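Local coordinates for putative metal-sulfur cluster biosynthesis proteins YuaD (Bacillus subtilis, PDB 1ORU), which is of unknown function but has a MOSC domain and may bind molybdenum and pyridoxal phosphate, perhaps in metal-sulfur cluster biosynthesis, at residues L109-P118 with D177-Q185; D130-I139 with A150-R161. All coordinates share one frame; numbering follows the deposited sequence.

Contact 1: residues L109-P118 with D177-Q185; sequences LKEGSRIIFP and DEIEVHSYQ
Arg114 and His182 face each other as a hydrogen-bonded antiparallel pair. His182 N donates to Arg114 O over 2.7 Å, nearly straight at 176°, and Arg114 N returns a bond to His182 O. Ile116 and Glu180 repeat this pair of hydrogen bonds two residues on. Ile115 and Val181 form the non-hydrogen-bonded pair between them.

The tight part is the apolar face. Ile115 CG2 lies 3.8 Å from Ile179 CD1, and Leu109 CD1 meets Val181 CG1 tip to tip. Ile179 has CG1 between its backbone N and carbonyl carbon (chi1 54°). Its CG2 is then set over one face of the Phe117 ring, 3.5 Å from CE1 in a CH-pi contact. Asp177 OD2 sits at the edge of the same ring. On the other face of the strands, Ile116 CD1 approaches His182 NE2 at 3.7 Å. Met56 of the second subunit packs on both residues. Arg114 turns its guanidinium away, to a salt bridge with Glu168.

Ser113 OG ends the pairing. It accepts from Tyr184 N (2.8 Å, 175°) and donates to Lys110 O (2.8 Å). Ser113 N also reaches Lys110 O, from the same face of the carbonyl plane. This closes the type II turn Lys110-Ser113, with Gly112 at its third position.

The solvent side is at the start of this turn. The exposed Lys110 side chain runs out extended, with CD 3.6 Å from Tyr184 O. A water takes over there: it accepts from Lys110 N, donates to Tyr184 O and bonds Ser183 OG at 2.6 Å.

Strand 178-184 also pairs with strand 5-17, so this antiparallel pairing is part of the curled, barrel-like sheet of the MOSC fold.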
loop_
_atom_site.group_PDB
_atom_site.type_symbol
_atom_site.label_atom_id
_atom_site.label_comp_id
_atom_site.label_asym_id
_atom_site.label_seq_id
_atom_site.Cartn_x
_atom_site.Cartn_y
_atom_site.Cartn_z
ATOM N N LEU A 109 -12.277 -1.954 4.182
ATOM C CA LEU A 109 -11.847 -0.876 3.291
ATOM C C LEU A 109 -10.624 -1.349 2.504
ATOM O O LEU A 109 -9.585 -1.670 3.081
ATOM C CB LEU A 109 -11.501 0.376 4.096
ATOM C CG LEU A 109 -11.221 1.642 3.278
ATOM C CD1 LEU A 109 -12.487 2.092 2.557
ATOM C CD2 LEU A 109 -10.724 2.738 4.203
ATOM N N LYS A 110 -10.737 -1.371 1.183
ATOM C CA LYS A 110 -9.641 -1.858 0.355
ATOM C C LYS A 110 -8.394 -0.985 0.293
ATOM O O LYS A 110 -8.457 0.235 0.438
ATOM C CB LYS A 110 -10.151 -2.133 -1.063
ATOM C CG LYS A 110 -11.169 -3.260 -1.123
ATOM C CD LYS A 110 -11.734 -3.446 -2.521
ATOM C CE LYS A 110 -12.793 -4.546 -2.545
ATOM N NZ LYS A 110 -13.479 -4.645 -3.871
ATOM N N GLU A 111 -7.250 -1.638 0.097
ATOM C CA GLU A 111 -5.983 -0.934 -0.022
ATOM C C GLU A 111 -6.141 0.031 -1.199
ATOM O O GLU A 111 -6.758 -0.314 -2.207
ATOM C CB GLU A 111 -4.839 -1.930 -0.289
ATOM C CG GLU A 111 -4.492 -2.845 0.903
ATOM C CD GLU A 111 -5.325 -4.127 0.965
ATOM O OE1 GLU A 111 -6.453 -4.147 0.427
ATOM O OE2 GLU A 111 -4.851 -5.120 1.572
ATOM N N GLY A 112 -5.604 1.240 -1.071
ATOM C CA GLY A 112 -5.740 2.206 -2.148
ATOM C C GLY A 112 -6.809 3.239 -1.834
ATOM O O GLY A 112 -6.880 4.289 -2.475
ATOM N N SER A 113 -7.663 2.931 -0.860
ATOM C CA SER A 113 -8.708 3.860 -0.447
ATOM C C SER A 113 -8.023 5.000 0.299
ATOM O O SER A 113 -6.920 4.835 0.816
ATOM C CB SER A 113 -9.708 3.176 0.495
ATOM O OG SER A 113 -10.406 2.121 -0.151
ATOM N N ARG A 114 -8.680 6.151 0.353
ATOM C CA ARG A 114 -8.148 7.317 1.049
ATOM C C ARG A 114 -9.136 7.826 2.082
ATOM O O ARG A 114 -10.349 7.736 1.883
ATOM C CB ARG A 114 -7.880 8.457 0.061
ATOM C CG ARG A 114 -6.493 8.499 -0.518
ATOM C CD ARG A 114 -6.249 7.400 -1.528
ATOM N NE ARG A 114 -5.027 7.697 -2.266
ATOM C CZ ARG A 114 -4.722 7.188 -3.451
ATOM N NH1 ARG A 114 -5.549 6.335 -4.049
ATOM N NH2 ARG A 114 -3.595 7.557 -4.053
ATOM N N ILE A 115 -8.608 8.344 3.189
ATOM C CA ILE A 115 -9.409 8.945 4.255
ATOM C C ILE A 115 -8.849 10.359 4.395
ATOM O O ILE A 115 -7.688 10.545 4.780
ATOM C CB ILE A 115 -9.250 8.207 5.600
ATOM C CG1 ILE A 115 -9.770 6.773 5.466
ATOM C CG2 ILE A 115 -10.021 8.953 6.693
ATOM C CD1 ILE A 115 -9.574 5.926 6.710
ATOM N N ILE A 116 -9.676 11.353 4.087
ATOM C CA ILE A 116 -9.243 12.742 4.119
ATOM C C ILE A 116 -9.942 13.582 5.184
ATOM O O ILE A 116 -11.161 13.507 5.353
ATOM C CB ILE A 116 -9.448 13.375 2.727
ATOM C CG1 ILE A 116 -8.730 12.523 1.676
ATOM C CG2 ILE A 116 -8.920 14.808 2.708
ATOM C CD1 ILE A 116 -8.789 13.093 0.268
ATOM N N PHE A 117 -9.148 14.375 5.896
ATOM C CA PHE A 117 -9.624 15.239 6.969
ATOM C C PHE A 117 -9.852 16.676 6.473
ATOM O O PHE A 117 -9.381 17.046 5.401
ATOM C CB PHE A 117 -8.608 15.207 8.118
ATOM C CG PHE A 117 -8.542 13.879 8.834
ATOM C CD1 PHE A 117 -9.115 13.722 10.091
ATOM C CD2 PHE A 117 -7.901 12.787 8.253
ATOM C CE1 PHE A 117 -9.047 12.490 10.768
ATOM C CE2 PHE A 117 -7.829 11.555 8.918
ATOM C CZ PHE A 117 -8.404 11.409 10.178
ATOM N N PRO A 118 -10.590 17.500 7.241
ATOM C CA PRO A 118 -10.870 18.889 6.845
ATOM C C PRO A 118 -9.639 19.746 6.549
ATOM O O PRO A 118 -9.690 20.657 5.720
ATOM C CB PRO A 118 -11.672 19.432 8.027
ATOM C CG PRO A 118 -12.409 18.211 8.508
ATOM C CD PRO A 118 -11.323 17.153 8.472
ATOM N N ASP A 177 -13.524 15.484 13.982
ATOM C CA ASP A 177 -13.433 15.835 12.570
ATOM C C ASP A 177 -14.305 14.942 11.705
ATOM O O ASP A 177 -14.344 13.727 11.893
ATOM C CB ASP A 177 -11.993 15.690 12.063
ATOM C CG ASP A 177 -11.172 16.947 12.240
ATOM O OD1 ASP A 177 -11.726 17.965 12.713
ATOM O OD2 ASP A 177 -9.967 16.912 11.892
ATOM N N GLU A 178 -14.995 15.550 10.748
ATOM C CA GLU A 178 -15.807 14.784 9.816
ATOM C C GLU A 178 -14.794 14.356 8.752
ATOM O O GLU A 178 -13.989 15.171 8.291
ATOM C CB GLU A 178 -16.888 15.673 9.202
ATOM C CG GLU A 178 -18.064 14.907 8.627
ATOM C CD GLU A 178 -19.148 15.822 8.090
ATOM O OE1 GLU A 178 -18.899 16.511 7.077
ATOM O OE2 GLU A 178 -20.245 15.855 8.684
ATOM N N ILE A 179 -14.793 13.082 8.381
ATOM C CA ILE A 179 -13.843 12.622 7.383
ATOM C C ILE A 179 -14.518 12.180 6.093
ATOM O O ILE A 179 -15.682 11.761 6.086
ATOM C CB ILE A 179 -12.970 11.466 7.922
ATOM C CG1 ILE A 179 -13.851 10.335 8.465
ATOM C CG2 ILE A 179 -12.040 11.997 8.996
ATOM C CD1 ILE A 179 -13.066 9.096 8.882
ATOM N N GLU A 180 -13.769 12.288 5.003
ATOM C CA GLU A 180 -14.247 11.909 3.683
ATOM C C GLU A 180 -13.519 10.631 3.294
ATOM O O GLU A 180 -12.297 10.631 3.168
ATOM C CB GLU A 180 -13.909 13.012 2.681
ATOM C CG GLU A 180 -14.552 12.850 1.322
ATOM C CD GLU A 180 -16.013 13.241 1.327
ATOM O OE1 GLU A 180 -16.639 13.220 0.245
ATOM O OE2 GLU A 180 -16.534 13.574 2.416
ATOM N N VAL A 181 -14.262 9.543 3.118
ATOM C CA VAL A 181 -13.646 8.276 2.747
ATOM C C VAL A 181 -13.837 8.015 1.260
ATOM O O VAL A 181 -14.959 8.074 0.754
ATOM C CB VAL A 181 -14.250 7.100 3.554
ATOM C CG1 VAL A 181 -13.588 5.781 3.145
ATOM C CG2 VAL A 181 -14.061 7.351 5.052
ATOM N N HIS A 182 -12.728 7.772 0.564
ATOM C CA HIS A 182 -12.752 7.467 -0.862
ATOM C C HIS A 182 -12.437 5.978 -0.935
ATOM O O HIS A 182 -11.271 5.568 -0.868
ATOM C CB HIS A 182 -11.696 8.295 -1.595
ATOM C CG HIS A 182 -11.919 9.772 -1.490
ATOM N ND1 HIS A 182 -12.599 10.494 -2.447
ATOM C CD2 HIS A 182 -11.601 10.651 -0.512
ATOM C CE1 HIS A 182 -12.691 11.755 -2.063
ATOM N NE2 HIS A 182 -12.094 11.877 -0.889
ATOM N N SER A 183 -13.492 5.174 -1.034
ATOM C CA SER A 183 -13.366 3.722 -1.065
ATOM C C SER A 183 -13.005 3.186 -2.446
ATOM O O SER A 183 -13.754 3.358 -3.410
ATOM C CB SER A 183 -14.670 3.090 -0.569
ATOM O OG SER A 183 -14.506 1.712 -0.293
ATOM N N TYR A 184 -11.850 2.531 -2.530
ATOM C CA TYR A 184 -11.361 1.970 -3.787
ATOM C C TYR A 184 -12.199 0.781 -4.253
ATOM O O TYR A 184 -12.587 -0.069 -3.448
ATOM C CB TYR A 184 -9.903 1.536 -3.629
ATOM C CG TYR A 184 -9.294 0.934 -4.879
ATOM C CD1 TYR A 184 -9.124 1.697 -6.036
ATOM C CD2 TYR A 184 -8.878 -0.398 -4.904
ATOM C CE1 TYR A 184 -8.553 1.147 -7.186
ATOM C CE2 TYR A 184 -8.305 -0.958 -6.050
ATOM C CZ TYR A 184 -8.146 -0.178 -7.185
ATOM O OH TYR A 184 -7.574 -0.721 -8.316
ATOM N N GLN A 185 -12.450 0.720 -5.561
ATOM C CA GLN A 185 -13.241 -0.356 -6.154
ATOM C C GLN A 185 -12.465 -1.140 -7.212
ATOM O O GLN A 185 -11.305 -0.774 -7.496
ATOM C CB GLN A 185 -14.511 0.219 -6.784
ATOM C CG GLN A 185 -15.305 1.113 -5.851
ATOM C CD GLN A 185 -15.732 0.399 -4.585
ATOM O OE1 GLN A 185 -16.220 1.022 -3.646
ATOM N NE2 GLN A 185 -15.556 -0.918 -4.556
HETATM O O HOH W 1 -12.970 -0.401 -0.341
#

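Contact 2: residues D130-I139 with A150-R161; sequences DPCIQPGEVI and ASAFVRHALGIR
Phe153 O accepts from Ala157 N over 2.7 Å. This helical bond joins two residues that meet Pro131. Ala157 CB lies over one face of the Phe153 ring, and Pro131 CB touches both, 3.9 Å from Phe153 CE2.

Phe153 carries the contact. With CG anti to the backbone N (chi1 171°), its ring reaches in beside helix 133-139. Pro135 CB is 3.8 Å from CE2. The Ile139 and Phe153 side chains cross at about a right angle, Ile139 CD1 lying 3.5 Å from Phe153 CD1.

Gly136 and Ala150 bring the backbones together, CA to CA 3.8 Å, and Ala150 CA makes a CA-H...O contact with Gly136 O. The axes of segments 133-139 and 150-156 approach to 7.6 Å. On the solvent side, Ile133 CD1 touches Ala150 CB at 3.7 Å and also meets Val154 CG2. At the far end, Arg161 CD lies 3.8 Å from Pro131 CA, while its NH2 bonds Leu94 O.

Met84 of helix 74-84 touches both Ile139 and Phe153. Two successive helices, joined by a short loop, cross at 128° between their short segments and are held by apolar packing beside the main sheet of the MOSC domain.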
loop_
_atom_site.group_PDB
_atom_site.type_symbol
_atom_site.label_atom_id
_atom_site.label_comp_id
_atom_site.label_asym_id
_atom_site.label_seq_id
_atom_site.Cartn_x
_atom_site.Cartn_y
_atom_site.Cartn_z
ATOM N N ASP A 130 -3.874 -7.272 11.150
ATOM C CA ASP A 130 -4.047 -8.618 11.686
ATOM C C ASP A 130 -3.895 -8.625 13.204
ATOM O O ASP A 130 -2.913 -8.112 13.737
ATOM C CB ASP A 130 -3.021 -9.561 11.049
ATOM C CG ASP A 130 -3.275 -11.014 11.379
ATOM O OD1 ASP A 130 -4.385 -11.505 11.085
ATOM O OD2 ASP A 130 -2.361 -11.668 11.925
ATOM N N PRO A 131 -4.870 -9.208 13.919
ATOM C CA PRO A 131 -4.818 -9.264 15.383
ATOM C C PRO A 131 -3.752 -10.198 15.959
ATOM O O PRO A 131 -3.615 -11.352 15.535
ATOM C CB PRO A 131 -6.235 -9.690 15.766
ATOM C CG PRO A 131 -6.666 -10.525 14.608
ATOM C CD PRO A 131 -6.141 -9.761 13.413
ATOM N N CYS A 132 -2.994 -9.674 16.917
ATOM C CA CYS A 132 -1.940 -10.427 17.582
ATOM C C CYS A 132 -2.299 -10.588 19.057
ATOM O O CYS A 132 -3.243 -9.968 19.546
ATOM C CB CYS A 132 -0.600 -9.703 17.439
ATOM S SG CYS A 132 -0.015 -9.562 15.730
ATOM N N ILE A 133 -1.543 -11.415 19.768
ATOM C CA ILE A 133 -1.820 -11.667 21.176
ATOM C C ILE A 133 -1.656 -10.514 22.179
ATOM O O ILE A 133 -2.398 -10.448 23.158
ATOM C CB ILE A 133 -0.976 -12.870 21.668
ATOM C CG1 ILE A 133 -1.618 -13.494 22.906
ATOM C CG2 ILE A 133 0.444 -12.428 21.972
ATOM C CD1 ILE A 133 -2.889 -14.273 22.606
ATOM N N GLN A 134 -0.703 -9.619 21.935
ATOM C CA GLN A 134 -0.446 -8.504 22.848
ATOM C C GLN A 134 -1.689 -7.727 23.290
ATOM O O GLN A 134 -1.964 -7.628 24.487
ATOM C CB GLN A 134 0.583 -7.547 22.238
ATOM C CG GLN A 134 1.931 -8.193 21.955
ATOM C CD GLN A 134 2.579 -8.779 23.198
ATOM O OE1 GLN A 134 2.009 -9.646 23.860
ATOM N NE2 GLN A 134 3.778 -8.309 23.518
ATOM N N PRO A 135 -2.453 -7.159 22.340
ATOM C CA PRO A 135 -3.653 -6.409 22.738
ATOM C C PRO A 135 -4.616 -7.300 23.515
ATOM O O PRO A 135 -5.327 -6.837 24.406
ATOM C CB PRO A 135 -4.240 -5.953 21.403
ATOM C CG PRO A 135 -3.022 -5.823 20.533
ATOM C CD PRO A 135 -2.247 -7.075 20.882
ATOM N N GLY A 136 -4.633 -8.584 23.166
ATOM C CA GLY A 136 -5.507 -9.519 23.852
ATOM C C GLY A 136 -5.129 -9.632 25.318
ATOM O O GLY A 136 -5.995 -9.722 26.190
ATOM N N GLU A 137 -3.829 -9.617 25.590
ATOM C CA GLU A 137 -3.335 -9.715 26.957
ATOM C C GLU A 137 -3.654 -8.432 27.720
ATOM O O GLU A 137 -3.837 -8.451 28.936
ATOM C CB GLU A 137 -1.833 -9.996 26.938
ATOM C CG GLU A 137 -1.512 -11.265 26.166
ATOM C CD GLU A 137 -0.043 -11.605 26.153
ATOM O OE1 GLU A 137 0.761 -10.772 25.683
ATOM O OE2 GLU A 137 0.307 -12.713 26.609
ATOM N N VAL A 138 -3.727 -7.319 26.995
ATOM C CA VAL A 138 -4.068 -6.035 27.598
ATOM C C VAL A 138 -5.541 -6.087 28.001
ATOM O O VAL A 138 -5.910 -5.709 29.115
ATOM C CB VAL A 138 -3.859 -4.871 26.601
ATOM C CG1 VAL A 138 -4.409 -3.570 27.186
ATOM C CG2 VAL A 138 -2.379 -4.721 26.287
ATOM N N ILE A 139 -6.384 -6.559 27.090
ATOM C CA ILE A 139 -7.809 -6.659 27.371
ATOM C C ILE A 139 -8.019 -7.579 28.570
ATOM O O ILE A 139 -8.872 -7.324 29.427
ATOM C CB ILE A 139 -8.581 -7.207 26.150
ATOM C CG1 ILE A 139 -8.498 -6.196 24.995
ATOM C CG2 ILE A 139 -10.030 -7.467 26.523
ATOM C CD1 ILE A 139 -9.018 -6.713 23.656
ATOM N N ALA A 150 -7.222 -13.425 26.028
ATOM C CA ALA A 150 -6.188 -13.107 25.047
ATOM C C ALA A 150 -6.388 -13.899 23.763
ATOM O O ALA A 150 -6.384 -13.335 22.666
ATOM C CB ALA A 150 -4.804 -13.388 25.621
ATOM N N SER A 151 -6.551 -15.211 23.895
ATOM C CA SER A 151 -6.756 -16.047 22.723
ATOM C C SER A 151 -8.128 -15.749 22.130
ATOM O O SER A 151 -8.327 -15.857 20.919
ATOM C CB SER A 151 -6.641 -17.532 23.095
ATOM O OG SER A 151 -7.588 -17.893 24.081
ATOM N N ALA A 152 -9.069 -15.356 22.985
ATOM C CA ALA A 152 -10.415 -15.032 22.530
ATOM C C ALA A 152 -10.381 -13.815 21.608
ATOM O O ALA A 152 -11.119 -13.743 20.624
ATOM C CB ALA A 152 -11.326 -14.762 23.726
ATOM N N PHE A 153 -9.518 -12.856 21.930
ATOM C CA PHE A 153 -9.389 -11.654 21.113
ATOM C C PHE A 153 -8.866 -12.019 19.726
ATOM O O PHE A 153 -9.447 -11.626 18.715
ATOM C CB PHE A 153 -8.429 -10.661 21.773
ATOM C CG PHE A 153 -8.067 -9.499 20.897
ATOM C CD1 PHE A 153 -8.973 -8.467 20.673
ATOM C CD2 PHE A 153 -6.821 -9.447 20.273
ATOM C CE1 PHE A 153 -8.644 -7.397 19.838
ATOM C CE2 PHE A 153 -6.481 -8.384 19.438
ATOM C CZ PHE A 153 -7.396 -7.356 19.221
ATOM N N VAL A 154 -7.770 -12.775 19.684
ATOM C CA VAL A 154 -7.170 -13.180 18.416
ATOM C C VAL A 154 -8.184 -13.872 17.515
ATOM O O VAL A 154 -8.187 -13.681 16.295
ATOM C CB VAL A 154 -5.978 -14.124 18.644
ATOM C CG1 VAL A 154 -5.420 -14.596 17.307
ATOM C CG2 VAL A 154 -4.902 -13.402 19.425
ATOM N N ARG A 155 -9.051 -14.668 18.124
ATOM C CA ARG A 155 -10.072 -15.403 17.390
ATOM C C ARG A 155 -11.231 -14.525 16.917
ATOM O O ARG A 155 -11.578 -14.519 15.738
ATOM C CB ARG A 155 -10.617 -16.529 18.273
ATOM C CG ARG A 155 -11.705 -17.373 17.633
ATOM C CD ARG A 155 -12.315 -18.324 18.653
ATOM N NE ARG A 155 -13.297 -19.228 18.057
ATOM C CZ ARG A 155 -14.040 -20.087 18.750
ATOM N NH1 ARG A 155 -13.917 -20.162 20.071
ATOM N NH2 ARG A 155 -14.903 -20.878 18.122
ATOM N N HIS A 156 -11.826 -13.776 17.838
ATOM C CA HIS A 156 -12.971 -12.948 17.496
ATOM C C HIS A 156 -12.696 -11.595 16.844
ATOM O O HIS A 156 -13.606 -10.997 16.279
ATOM C CB HIS A 156 -13.851 -12.754 18.733
ATOM C CG HIS A 156 -14.512 -14.012 19.204
ATOM N ND1 HIS A 156 -14.252 -14.577 20.435
ATOM C CD2 HIS A 156 -15.423 -14.816 18.607
ATOM C CE1 HIS A 156 -14.975 -15.673 20.575
ATOM N NE2 HIS A 156 -15.694 -15.841 19.480
ATOM N N ALA A 157 -11.457 -11.120 16.908
ATOM C CA ALA A 157 -11.120 -9.824 16.322
ATOM C C ALA A 157 -10.770 -9.925 14.836
ATOM O O ALA A 157 -10.771 -8.923 14.119
ATOM C CB ALA A 157 -9.962 -9.193 17.092
ATOM N N LEU A 158 -10.469 -11.134 14.376
ATOM C CA LEU A 158 -10.120 -11.339 12.975
ATOM C C LEU A 158 -11.226 -10.817 12.063
ATOM O O LEU A 158 -12.391 -11.191 12.208
ATOM C CB LEU A 158 -9.882 -12.824 12.693
ATOM C CG LEU A 158 -9.457 -13.151 11.257
ATOM C CD1 LEU A 158 -8.124 -12.482 10.959
ATOM C CD2 LEU A 158 -9.346 -14.658 11.083
ATOM N N GLY A 159 -10.853 -9.942 11.132
ATOM C CA GLY A 159 -11.818 -9.384 10.203
ATOM C C GLY A 159 -12.530 -8.134 10.685
ATOM O O GLY A 159 -13.290 -7.529 9.929
ATOM N N ILE A 160 -12.304 -7.750 11.939
ATOM C CA ILE A 160 -12.932 -6.559 12.505
ATOM C C ILE A 160 -11.985 -5.838 13.452
ATOM O O ILE A 160 -12.420 -5.181 14.396
ATOM C CB ILE A 160 -14.237 -6.900 13.289
ATOM C CG1 ILE A 160 -13.945 -7.936 14.379
ATOM C CG2 ILE A 160 -15.304 -7.408 12.335
ATOM C CD1 ILE A 160 -15.180 -8.319 15.210
ATOM N N ARG A 161 -10.687 -5.942 13.198
ATOM C CA ARG A 161 -9.722 -5.298 14.074
ATOM C C ARG A 161 -9.195 -3.975 13.514
ATOM O O ARG A 161 -8.298 -3.366 14.093
ATOM C CB ARG A 161 -8.565 -6.258 14.373
ATOM C CG ARG A 161 -7.661 -5.811 15.517
ATOM C CD ARG A 161 -6.231 -5.704 15.043
ATOM N NE ARG A 161 -5.304 -5.252 16.079
ATOM C CZ ARG A 161 -5.253 -4.020 16.577
ATOM N NH1 ARG A 161 -6.090 -3.076 16.148
ATOM N NH2 ARG A 161 -4.337 -3.721 17.488
#

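Overall arrangement
From the N terminus, strand 5-17 comes first; it later pairs with strand 178-184, near the end of the modelled chain. Contact 1 joins that last strand to residues 109-118 and closes a loop of 58 residues. Contact 2 falls wholly within this loop and closes a shorter one of 10 residues, so the two nest and do not cross. Strand 122-128 leads from contact 1 to contact 2, and strand 163-169 leads back, pairing with it. Contact 1 ties strands of the main sheet; contact 2 ties two helices. Their centres are 25 Å apart, on opposite sides of the chain's centre, and they do not touch.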